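Local coordinates for protein ribulose bisphosphate carboxylase (Hyperthermus butylicus DSM 5456, PDB 6HUN) that probably adds carbon dioxide and water to ribulose 1,5-bisphosphate to give two molecules of 3-phosphoglycerate, as a dimeric form III Rubisco of an archaeal AMP-degradation pathway, at residues 325-330 with 349-354. Residues are numbered along the deposited sequence; the frame is centred on the assembly and turned at random.
Sequences DHVHVG and RIVREQ
ND1 of His328 accepts a hydrogen bond from Gly330 N at 2.9 Å (N-H...acceptor angle 156°), the donor lying 16° out of the ring plane. With NE2 bonded to Ser381 OG, the imidazole is held from both nitrogens at the end of the barrel strand, consistent with its predicted role in substrate binding. Gly330 suits the loop because its backbone angles leave no place for a side chain beside the preceding carbonyl oxygen.

Across the contact only valines meet. Val327 and Val329 both point at helix 339-352, whose Val351 reaches back with both methyls: CG1 lies 4.1 Å from Val327 CG1, and CG2 lies 4.4 Å from Val329 CG1. Val327 CG1 sits between its own backbone N and carbonyl carbon (chi1 77°), directed at the helix. Short, branched valine fits where strand and helix stand close, the Val327 and Val351 CA atoms being 8.3 Å apart. This is the strand-to-helix packing of a TIM barrel, the helix following its strand. At the helix's far side Arg349 NH1 forms a long salt bridge with Glu353 OE1 (3.4 Å).

No hydrogen bond spans the two segments, so apolar packing alone joins them directly, while the imidazole of His328, just past the apolar contact, probably faces the substrate site.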
loop_
_atom_site.group_PDB
_atom_site.type_symbol
_atom_site.label_atom_id
_atom_site.label_comp_id
_atom_site.label_asym_id
_atom_site.label_seq_id
_atom_site.Cartn_x
_atom_site.Cartn_y
_atom_site.Cartn_z
ATOM N N ASP A 325 10.525 15.067 1.607
ATOM C CA ASP A 325 10.926 16.295 2.288
ATOM C C ASP A 325 9.778 16.945 3.035
ATOM O O ASP A 325 10.018 17.803 3.910
ATOM C CB ASP A 325 11.455 17.308 1.301
ATOM C CG ASP A 325 12.711 16.805 0.599
ATOM O OD1 ASP A 325 13.754 16.780 1.258
ATOM O OD2 ASP A 325 12.590 16.348 -0.548
ATOM N N HIS A 326 8.529 16.585 2.697
ATOM C CA HIS A 326 7.362 17.120 3.373
ATOM C C HIS A 326 6.366 15.981 3.585
ATOM O O HIS A 326 6.215 15.119 2.724
ATOM C CB HIS A 326 6.550 18.174 2.599
ATOM C CG HIS A 326 7.316 19.154 1.777
ATOM N ND1 HIS A 326 6.737 19.762 0.681
ATOM C CD2 HIS A 326 8.538 19.712 1.919
ATOM C CE1 HIS A 326 7.578 20.663 0.182
ATOM N NE2 HIS A 326 8.681 20.645 0.910
ATOM N N VAL A 327 5.625 16.008 4.693
ATOM C CA VAL A 327 4.610 14.934 4.859
ATOM C C VAL A 327 3.506 15.438 5.787
ATOM O O VAL A 327 3.748 16.207 6.725
ATOM C CB VAL A 327 5.231 13.613 5.384
ATOM C CG1 VAL A 327 5.512 13.689 6.860
ATOM C CG2 VAL A 327 4.199 12.404 5.164
ATOM N N HIS A 328 2.283 15.031 5.510
ATOM C CA HIS A 328 1.166 15.524 6.306
ATOM C C HIS A 328 1.103 14.705 7.601
ATOM O O HIS A 328 1.168 13.472 7.556
ATOM C CB HIS A 328 -0.124 15.368 5.490
ATOM C CG HIS A 328 -1.274 16.166 5.988
ATOM N ND1 HIS A 328 -1.852 15.953 7.217
ATOM C CD2 HIS A 328 -1.975 17.170 5.409
ATOM C CE1 HIS A 328 -2.851 16.804 7.393
ATOM N NE2 HIS A 328 -2.952 17.549 6.306
ATOM N N VAL A 329 0.964 15.387 8.724
ATOM C CA VAL A 329 0.964 14.772 10.044
ATOM C C VAL A 329 -0.423 14.705 10.650
ATOM O O VAL A 329 -0.566 14.311 11.834
ATOM C CB VAL A 329 1.900 15.530 11.015
ATOM C CG1 VAL A 329 3.321 15.335 10.603
ATOM C CG2 VAL A 329 1.587 17.008 11.067
ATOM N N GLY A 330 -1.443 15.118 9.922
ATOM C CA GLY A 330 -2.763 15.104 10.523
ATOM C C GLY A 330 -2.998 16.294 11.427
ATOM O O GLY A 330 -2.094 17.052 11.764
ATOM N N ARG A 349 7.102 15.607 16.030
ATOM C CA ARG A 349 8.413 15.374 16.627
ATOM C C ARG A 349 9.173 14.294 15.892
ATOM O O ARG A 349 10.372 14.442 15.642
ATOM C CB ARG A 349 8.318 14.997 18.116
ATOM C CG ARG A 349 7.907 16.105 19.056
ATOM C CD ARG A 349 7.791 15.537 20.495
ATOM N NE ARG A 349 9.115 15.131 20.970
ATOM C CZ ARG A 349 9.396 14.047 21.700
ATOM N NH1 ARG A 349 10.664 13.815 22.043
ATOM N NH2 ARG A 349 8.437 13.207 22.096
ATOM N N ILE A 350 8.503 13.206 15.513
ATOM C CA ILE A 350 9.277 12.123 14.897
ATOM C C ILE A 350 9.790 12.501 13.490
ATOM O O ILE A 350 10.828 11.997 13.060
ATOM C CB ILE A 350 8.473 10.807 14.869
ATOM C CG1 ILE A 350 9.421 9.606 14.543
ATOM C CG2 ILE A 350 7.281 10.831 13.815
ATOM C CD1 ILE A 350 10.514 9.388 15.645
ATOM N N VAL A 351 9.113 13.383 12.754
ATOM C CA VAL A 351 9.617 13.752 11.431
ATOM C C VAL A 351 10.594 14.926 11.471
ATOM O O VAL A 351 11.382 15.089 10.515
ATOM C CB VAL A 351 8.474 14.042 10.422
ATOM C CG1 VAL A 351 7.483 12.845 10.357
ATOM C CG2 VAL A 351 7.703 15.320 10.784
ATOM N N ARG A 352 10.601 15.752 12.554
ATOM C CA ARG A 352 11.484 16.918 12.551
ATOM C C ARG A 352 12.725 16.737 13.404
ATOM O O ARG A 352 13.709 17.442 13.176
ATOM C CB ARG A 352 10.772 18.174 13.074
ATOM C CG ARG A 352 9.673 18.627 12.167
ATOM C CD ARG A 352 9.435 20.124 12.544
ATOM N NE ARG A 352 8.982 20.295 13.930
ATOM C CZ ARG A 352 8.000 21.132 14.285
ATOM N NH1 ARG A 352 7.348 21.797 13.350
ATOM N NH2 ARG A 352 7.620 21.267 15.550
ATOM N N GLU A 353 12.670 15.940 14.460
ATOM C CA GLU A 353 13.764 15.932 15.431
ATOM C C GLU A 353 14.978 15.134 14.977
ATOM O O GLU A 353 14.895 14.209 14.164
ATOM C CB GLU A 353 13.265 15.396 16.748
ATOM C CG GLU A 353 12.389 16.446 17.401
ATOM C CD GLU A 353 11.983 16.066 18.787
ATOM O OE1 GLU A 353 12.011 14.856 19.111
ATOM O OE2 GLU A 353 11.592 16.966 19.537
ATOM N N GLN A 354 16.145 15.521 15.511
ATOM C CA GLN A 354 17.327 14.715 15.242
ATOM C C GLN A 354 17.461 13.543 16.199
ATOM O O GLN A 354 18.172 12.577 15.888
ATOM C CB GLN A 354 18.607 15.582 15.303
ATOM C CG GLN A 354 18.939 16.221 13.946
ATOM C CD GLN A 354 18.481 15.370 12.726
ATOM O OE1 GLN A 354 17.548 15.772 12.014
ATOM N NE2 GLN A 354 19.167 14.241 12.454
#